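Long-range contacts in glycosyl transferase, group 1 family protein (Staphylococcus aureus, PDB 4WAD), which is a group 1 glycosyl transferase of the GT-B clan, modelled with a bound nucleotide sugar: residues I253-H258 and K269-I274; V355-Y360 and E379-L384. All coordinates share one frame; numbering follows the deposited sequence.

Overall arrangement
Both contacts join stretches close along the chain, and they neither nest nor cross: interaction 1 closes before interaction 2 opens. From the N terminus, the chain completes strand 248-252 of the seven-stranded parallel sheet, and interaction 1 folds the loop after it onto helix 269-276, ten intervening residues forming neither helix nor strand. Further on, in the four-stranded parallel sheet, interaction 2 closes a beta-alpha-beta unit, with helix 366-373 between the paired segments. The two centres lie 35 Å apart and the nearest atoms about 19 Å. Uridine-diphosphate-N-acetylglucosamine lies beside 253-258, and the same ligand comes within about 9 Å of the I359 side chain.

Interaction 1 of 2, residues I253-H258 and K269-I274; sequences IHVNHH and KSEKYI. With UD1 (uridine-diphosphate-N-acetylglucosamine), chain B.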
loop_
_atom_site.group_PDB
_atom_site.type_symbol
_atom_site.label_atom_id
_atom_site.label_comp_id
_atom_site.label_asym_id
_atom_site.label_seq_id
_atom_site.Cartn_x
_atom_site.Cartn_y
_atom_site.Cartn_z
ATOM N N ILE A 253 0.053 41.263 -15.484
ATOM C CA ILE A 253 1.049 40.279 -15.896
ATOM C C ILE A 253 2.444 40.851 -15.686
ATOM O O ILE A 253 2.753 41.939 -16.167
ATOM C CB ILE A 253 0.871 39.865 -17.371
ATOM C CG1 ILE A 253 -0.507 39.237 -17.582
ATOM C CG2 ILE A 253 1.961 38.887 -17.795
ATOM C CD1 ILE A 253 -0.773 38.808 -19.010
ATOM N N HIS A 254 3.280 40.116 -14.963
ATOM C CA HIS A 254 4.606 40.605 -14.614
ATOM C C HIS A 254 5.690 40.063 -15.540
ATOM O O HIS A 254 6.750 40.668 -15.673
ATOM C CB HIS A 254 4.935 40.247 -13.161
ATOM C CG HIS A 254 4.189 41.069 -12.152
ATOM N ND1 HIS A 254 4.826 41.817 -11.187
ATOM C CD2 HIS A 254 2.863 41.260 -11.961
ATOM C CE1 HIS A 254 3.926 42.435 -10.444
ATOM N NE2 HIS A 254 2.726 42.113 -10.891
ATOM N N VAL A 255 5.422 38.934 -16.188
ATOM C CA VAL A 255 6.460 38.232 -16.939
ATOM C C VAL A 255 6.226 38.217 -18.447
ATOM O O VAL A 255 5.216 38.723 -18.939
ATOM C CB VAL A 255 6.586 36.775 -16.456
ATOM C CG1 VAL A 255 6.892 36.741 -14.967
ATOM C CG2 VAL A 255 5.305 36.010 -16.750
ATOM N N ASN A 256 7.178 37.639 -19.174
ATOM C CA ASN A 256 7.025 37.416 -20.604
ATOM C C ASN A 256 5.972 36.343 -20.837
ATOM O O ASN A 256 6.029 35.269 -20.237
ATOM C CB ASN A 256 8.360 37.004 -21.235
ATOM C CG ASN A 256 8.351 37.082 -22.756
ATOM O OD1 ASN A 256 7.307 36.959 -23.399
ATOM N ND2 ASN A 256 9.527 37.281 -23.340
ATOM N N HIS A 257 5.010 36.637 -21.708
ATOM C CA HIS A 257 3.957 35.681 -22.030
ATOM C C HIS A 257 4.412 34.691 -23.096
ATOM O O HIS A 257 3.592 34.093 -23.787
ATOM C CB HIS A 257 2.691 36.406 -22.496
ATOM C CG HIS A 257 2.833 37.083 -23.826
ATOM N ND1 HIS A 257 3.864 37.949 -24.114
ATOM C CD2 HIS A 257 2.067 37.023 -24.940
ATOM C CE1 HIS A 257 3.729 38.393 -25.352
ATOM N NE2 HIS A 257 2.648 37.846 -25.875
ATOM N N HIS A 258 5.723 34.526 -23.229
ATOM C CA HIS A 258 6.279 33.558 -24.167
ATOM C C HIS A 258 6.863 32.375 -23.412
ATOM O O HIS A 258 7.556 32.558 -22.408
ATOM C CB HIS A 258 7.348 34.210 -25.045
ATOM C CG HIS A 258 6.797 35.141 -26.078
ATOM N ND1 HIS A 258 7.349 36.377 -26.337
ATOM C CD2 HIS A 258 5.749 35.013 -26.926
ATOM C CE1 HIS A 258 6.662 36.972 -27.295
ATOM N NE2 HIS A 258 5.686 36.165 -27.671
ATOM N N LYS A 269 0.907 28.841 -20.321
ATOM C CA LYS A 269 -0.472 28.369 -20.255
ATOM C C LYS A 269 -1.369 29.302 -19.445
ATOM O O LYS A 269 -2.464 29.651 -19.882
ATOM C CB LYS A 269 -0.511 26.954 -19.675
ATOM C CG LYS A 269 0.176 25.921 -20.556
ATOM C CD LYS A 269 0.164 24.542 -19.919
ATOM C CE LYS A 269 0.805 23.514 -20.839
ATOM N NZ LYS A 269 0.815 22.157 -20.227
ATOM N N SER A 270 -0.899 29.715 -18.272
ATOM C CA SER A 270 -1.679 30.593 -17.404
ATOM C C SER A 270 -1.706 32.031 -17.915
ATOM O O SER A 270 -2.773 32.640 -18.011
ATOM C CB SER A 270 -1.135 30.553 -15.972
ATOM O OG SER A 270 0.271 30.692 -15.956
ATOM N N GLU A 271 -0.532 32.563 -18.249
ATOM C CA GLU A 271 -0.409 33.940 -18.726
ATOM C C GLU A 271 -1.190 34.209 -20.012
ATOM O O GLU A 271 -1.401 35.364 -20.378
ATOM C CB GLU A 271 1.067 34.299 -18.941
ATOM C CG GLU A 271 1.786 34.791 -17.693
ATOM C CD GLU A 271 2.219 33.664 -16.776
ATOM O OE1 GLU A 271 2.775 33.955 -15.698
ATOM O OE2 GLU A 271 2.008 32.487 -17.133
ATOM N N LYS A 272 -1.611 33.148 -20.695
ATOM C CA LYS A 272 -2.407 33.293 -21.905
ATOM C C LYS A 272 -3.894 33.336 -21.556
ATOM O O LYS A 272 -4.647 34.117 -22.135
ATOM C CB LYS A 272 -2.111 32.155 -22.891
ATOM C CG LYS A 272 -3.313 31.704 -23.709
ATOM C CD LYS A 272 -2.921 30.707 -24.790
ATOM C CE LYS A 272 -4.108 30.378 -25.684
ATOM N NZ LYS A 272 -3.756 29.414 -26.764
ATOM N N TYR A 273 -4.303 32.504 -20.599
ATOM C CA TYR A 273 -5.693 32.474 -20.139
ATOM C C TYR A 273 -6.156 33.857 -19.690
ATOM O O TYR A 273 -7.295 34.252 -19.939
ATOM C CB TYR A 273 -5.866 31.472 -18.995
ATOM C CG TYR A 273 -7.272 31.432 -18.427
ATOM C CD1 TYR A 273 -8.279 30.729 -19.069
ATOM C CD2 TYR A 273 -7.588 32.095 -17.248
ATOM C CE1 TYR A 273 -9.563 30.686 -18.557
ATOM C CE2 TYR A 273 -8.870 32.058 -16.727
ATOM C CZ TYR A 273 -9.852 31.353 -17.387
ATOM O OH TYR A 273 -11.129 31.312 -16.875
ATOM N N ILE A 274 -5.263 34.578 -19.020
ATOM C CA ILE A 274 -5.512 35.957 -18.620
ATOM C C ILE A 274 -5.754 36.839 -19.846
ATOM O O ILE A 274 -6.737 37.582 -19.910
ATOM C CB ILE A 274 -4.326 36.530 -17.809
ATOM C CG1 ILE A 274 -4.013 35.641 -16.602
ATOM C CG2 ILE A 274 -4.616 37.953 -17.360
ATOM C CD1 ILE A 274 -2.773 36.069 -15.829
HETATM C "C1'" UD1 B . 10.920 39.486 -12.042
HETATM C "C2'" UD1 B . 9.947 40.402 -12.797
HETATM C "C3'" UD1 B . 9.220 39.673 -13.917
HETATM C "C4'" UD1 B . 10.209 38.895 -14.767
HETATM C "C5'" UD1 B . 10.916 37.892 -13.871
HETATM C "C6'" UD1 B . 11.820 36.975 -14.689
HETATM C "C7'" UD1 B . 8.443 42.236 -12.195
HETATM C "C8'" UD1 B . 7.767 42.963 -11.072
HETATM N "N2'" UD1 B . 8.994 41.053 -11.904
HETATM O "O1'" UD1 B . 10.260 38.707 -11.046
HETATM O "O3'" UD1 B . 8.591 40.663 -14.724
HETATM O "O4'" UD1 B . 9.542 38.244 -15.856
HETATM O "O5'" UD1 B . 11.683 38.633 -12.918
HETATM O "O6'" UD1 B . 12.937 36.536 -13.905
HETATM O "O7'" UD1 B . 8.489 42.718 -13.313
HETATM N N1 UD1 B . 16.534 39.619 -4.027
HETATM C C2 UD1 B . 16.854 39.954 -2.691
HETATM N N3 UD1 B . 17.945 39.442 -2.107
HETATM C C4 UD1 B . 18.750 38.610 -2.775
HETATM C C5 UD1 B . 18.457 38.266 -4.092
HETATM C C6 UD1 B . 17.328 38.788 -4.713
HETATM O O2 UD1 B . 16.114 40.728 -2.046
HETATM O O4 UD1 B . 19.765 38.140 -2.216
HETATM C C1B UD1 B . 15.340 40.179 -4.666
HETATM C C2B UD1 B . 15.575 41.613 -5.110
HETATM O "O2'" UD1 B . 15.083 42.533 -4.131
HETATM C C3B UD1 B . 14.803 41.749 -6.409
HETATM C C4B UD1 B . 14.581 40.326 -6.891
HETATM O O4B UD1 B . 15.024 39.448 -5.853
HETATM O O3B UD1 B . 13.534 42.369 -6.180
HETATM C C5B UD1 B . 15.381 40.068 -8.156
HETATM O O5B UD1 B . 14.571 40.326 -9.298
HETATM P PA UD1 B . 13.808 39.106 -10.019
HETATM O O1A UD1 B . 13.992 39.292 -11.505
HETATM O O2A UD1 B . 14.275 37.832 -9.358
HETATM O O3A UD1 B . 12.258 39.339 -9.629
HETATM P PB UD1 B . 11.130 38.193 -9.793
HETATM O O1B UD1 B . 11.796 36.897 -10.187
HETATM O O2B UD1 B . 10.239 38.231 -8.577
#
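H257 and E271 bring their CA atoms to 5.7 Å, the nearest backbone approach between the irregular segment 253-258 and segment 269-274 on the helix, and no hydrogen bond crosses between the two. The contact is therefore carried by side chains, above all by E271, which I253 and V255 both meet. CD1 of I253 comes to 3.8 Å from the backbone O of E271, and its other branch, CG2, approaches CG of the same glutamate. Beyond it, CD1 of I253 also meets CG2 of I274 at 4.3 Å. V255 lies across the E271 side chain at about a right angle, its CG2 3.4 Å from OE1 of E271. A bend at chi2 (80°) turns the carboxylate back from an extended course. The other oxygen, OE2, accepts a 2.8 Å hydrogen bond from OG of S270, which arrives from above the carboxylate plane, 48° out of it, and so restrains the group from within its own helix.

In the fold, this loop follows strand 248-252 of a parallel sheet like those of GT-B enzymes, and V284 of the neighbouring strand 284-286 touches both I253 and I274. The sugar of uridine-diphosphate-N-acetylglucosamine lies against H254 and V255 of this loop. With CG1 of V255 anti to its carbonyl carbon (chi1 -58°), that methyl meets O4' of the ligand at 3.2 Å while CG2 packs against the E271 side chain. C8' of the ligand sits at the edge of the H254 ring, near its plane, 3.2 Å from ND1; NE2 of that ring is hydrogen-bonded to D231. The CB atoms of H257 and E271 are 4.4 Å apart, but the imidazole of H257 leads away to Q298, its hydrogen-bond partner through NE2.

Interaction 2 of 2, residues V355-Y360 and E379-L384; sequences VKFHIY and ERNVFL
Strands 356-360 and 382-384 are the two parallel strands of a beta-alpha-beta unit, connected through helix 366-373, in the part of the chain that belongs to the group 1 glycosyl transferase family. Strand 382-384 is an edge strand of the four-stranded sheet within this chain. The axes of the two short strand segments lie 13° apart with a closest approach of 4.6 Å, as expected of neighbouring parallel strands, and F357, H358 and I359 pair with V382, F383 and L384. The backbone bonds alternate: F357 N donates to N381 O at 3.0 Å, F383 N to F357 O at 2.8 Å, and I359 N to F383 O.

One face carries F357, V382, I359 and L384. CG2 of V382 packs against CB of F357 at 3.4 Å and also reaches its ring obliquely, while I359 and L384 lie side by side pointing the same way, CD2 of L384 3.7 Å from CB of I359. Helix 366-373 covers this face through I373 on V382 and through I369 and A370 on L384; A345 of helix 339-349 touches F357. OD1 of N381 is modelled near the plane of the F357 ring, at its edge, but the placement of this amide is doubtful because it lies too close to V355 O.

H358 and F383 occupy the other face, their rings meeting obliquely. F357 O receives two donors from opposite faces of its carbonyl plane: F383 N on one, and on the other ND1 of H358, 3.1 Å away and 55° out of that plane.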
loop_
_atom_site.group_PDB
_atom_site.type_symbol
_atom_site.label_atom_id
_atom_site.label_comp_id
_atom_site.label_asym_id
_atom_site.label_seq_id
_atom_site.Cartn_x
_atom_site.Cartn_y
_atom_site.Cartn_z
ATOM N N VAL A 355 39.962 40.706 -10.652
ATOM C CA VAL A 355 38.509 40.878 -10.704
ATOM C C VAL A 355 37.808 39.791 -9.898
ATOM O O VAL A 355 37.959 38.616 -10.206
ATOM C CB VAL A 355 37.974 40.831 -12.152
ATOM C CG1 VAL A 355 36.450 40.844 -12.155
ATOM C CG2 VAL A 355 38.524 41.987 -12.966
ATOM N N LYS A 356 37.039 40.174 -8.881
ATOM C CA LYS A 356 36.373 39.189 -8.024
ATOM C C LYS A 356 34.850 39.243 -8.135
ATOM O O LYS A 356 34.276 40.292 -8.432
ATOM C CB LYS A 356 36.789 39.384 -6.564
ATOM C CG LYS A 356 38.291 39.341 -6.337
ATOM C CD LYS A 356 38.658 39.436 -4.856
ATOM C CE LYS A 356 37.470 39.181 -3.937
ATOM N NZ LYS A 356 37.614 39.891 -2.635
ATOM N N PHE A 357 34.202 38.105 -7.890
ATOM C CA PHE A 357 32.751 38.007 -8.007
ATOM C C PHE A 357 32.101 37.556 -6.701
ATOM O O PHE A 357 32.519 36.563 -6.102
ATOM C CB PHE A 357 32.364 37.039 -9.128
ATOM C CG PHE A 357 32.688 37.533 -10.515
ATOM C CD1 PHE A 357 33.990 37.486 -10.998
ATOM C CD2 PHE A 357 31.687 38.016 -11.346
ATOM C CE1 PHE A 357 34.290 37.929 -12.275
ATOM C CE2 PHE A 357 31.981 38.457 -12.627
ATOM C CZ PHE A 357 33.285 38.414 -13.089
ATOM N N HIS A 358 31.077 38.287 -6.266
ATOM C CA HIS A 358 30.290 37.900 -5.097
ATOM C C HIS A 358 28.864 37.563 -5.525
ATOM O O HIS A 358 28.112 38.444 -5.944
ATOM C CB HIS A 358 30.277 39.018 -4.043
ATOM C CG HIS A 358 31.617 39.314 -3.444
ATOM N ND1 HIS A 358 32.775 38.682 -3.853
ATOM C CD2 HIS A 358 31.986 40.174 -2.468
ATOM C CE1 HIS A 358 33.794 39.143 -3.154
ATOM N NE2 HIS A 358 33.345 40.052 -2.306
ATOM N N ILE A 359 28.492 36.289 -5.431
ATOM C CA ILE A 359 27.149 35.869 -5.821
ATOM C C ILE A 359 26.261 35.677 -4.598
ATOM O O ILE A 359 26.561 34.864 -3.724
ATOM C CB ILE A 359 27.169 34.561 -6.640
ATOM C CG1 ILE A 359 28.201 34.647 -7.769
ATOM C CG2 ILE A 359 25.776 34.244 -7.175
ATOM C CD1 ILE A 359 27.952 35.780 -8.745
ATOM N N TYR A 360 25.169 36.435 -4.540
ATOM C CA TYR A 360 24.225 36.336 -3.433
ATOM C C TYR A 360 22.917 35.690 -3.879
ATOM O O TYR A 360 22.747 35.362 -5.054
ATOM C CB TYR A 360 23.945 37.716 -2.834
ATOM C CG TYR A 360 25.122 38.341 -2.119
ATOM C CD1 TYR A 360 26.117 39.004 -2.825
ATOM C CD2 TYR A 360 25.229 38.281 -0.735
ATOM C CE1 TYR A 360 27.190 39.582 -2.173
ATOM C CE2 TYR A 360 26.298 38.857 -0.076
ATOM C CZ TYR A 360 27.275 39.505 -0.801
ATOM O OH TYR A 360 28.343 40.081 -0.153
ATOM N N GLU A 379 36.934 29.277 -7.611
ATOM C CA GLU A 379 36.655 29.449 -6.188
ATOM C C GLU A 379 37.648 30.467 -5.647
ATOM O O GLU A 379 37.320 31.297 -4.796
ATOM C CB GLU A 379 36.761 28.122 -5.433
ATOM C CG GLU A 379 36.438 28.239 -3.957
ATOM C CD GLU A 379 35.028 28.745 -3.715
ATOM O OE1 GLU A 379 34.842 29.567 -2.793
ATOM O OE2 GLU A 379 34.106 28.313 -4.438
ATOM N N ARG A 380 38.874 30.363 -6.156
ATOM C CA ARG A 380 39.855 31.444 -6.173
ATOM C C ARG A 380 39.247 32.839 -6.221
ATOM O O ARG A 380 39.657 33.744 -5.490
ATOM C CB ARG A 380 40.753 31.275 -7.400
ATOM C CG ARG A 380 41.719 32.419 -7.648
ATOM C CD ARG A 380 42.398 32.247 -8.998
ATOM N NE ARG A 380 41.715 31.232 -9.799
ATOM C CZ ARG A 380 41.905 31.039 -11.100
ATOM N NH1 ARG A 380 42.738 31.817 -11.778
ATOM N NH2 ARG A 380 41.244 30.079 -11.730
ATOM N N ASN A 381 38.261 32.996 -7.099
ATOM C CA ASN A 381 37.841 34.308 -7.560
ATOM C C ASN A 381 36.335 34.565 -7.477
ATOM O O ASN A 381 35.900 35.702 -7.272
ATOM C CB ASN A 381 38.318 34.488 -9.001
ATOM C CG ASN A 381 38.006 35.849 -9.548
ATOM O OD1 ASN A 381 36.964 36.058 -10.168
ATOM N ND2 ASN A 381 38.908 36.797 -9.321
ATOM N N VAL A 382 35.542 33.511 -7.639
ATOM C CA VAL A 382 34.088 33.646 -7.671
ATOM C C VAL A 382 33.499 33.057 -6.385
ATOM O O VAL A 382 33.914 31.984 -5.946
ATOM C CB VAL A 382 33.487 32.938 -8.916
ATOM C CG1 VAL A 382 32.181 32.220 -8.585
ATOM C CG2 VAL A 382 33.338 33.904 -10.086
ATOM N N PHE A 383 32.546 33.759 -5.776
ATOM C CA PHE A 383 31.982 33.312 -4.505
ATOM C C PHE A 383 30.454 33.312 -4.491
ATOM O O PHE A 383 29.823 34.311 -4.835
ATOM C CB PHE A 383 32.497 34.189 -3.359
ATOM C CG PHE A 383 33.986 34.129 -3.166
ATOM C CD1 PHE A 383 34.829 34.969 -3.879
ATOM C CD2 PHE A 383 34.543 33.237 -2.263
ATOM C CE1 PHE A 383 36.200 34.915 -3.700
ATOM C CE2 PHE A 383 35.913 33.178 -2.078
ATOM C CZ PHE A 383 36.742 34.019 -2.798
ATOM N N LEU A 384 29.869 32.188 -4.086
ATOM C CA LEU A 384 28.429 32.103 -3.864
ATOM C C LEU A 384 28.141 32.393 -2.397
ATOM O O LEU A 384 28.089 31.475 -1.578
ATOM C CB LEU A 384 27.884 30.724 -4.245
ATOM C CG LEU A 384 28.246 30.126 -5.606
ATOM C CD1 LEU A 384 27.784 28.682 -5.673
ATOM C CD2 LEU A 384 27.644 30.929 -6.747
#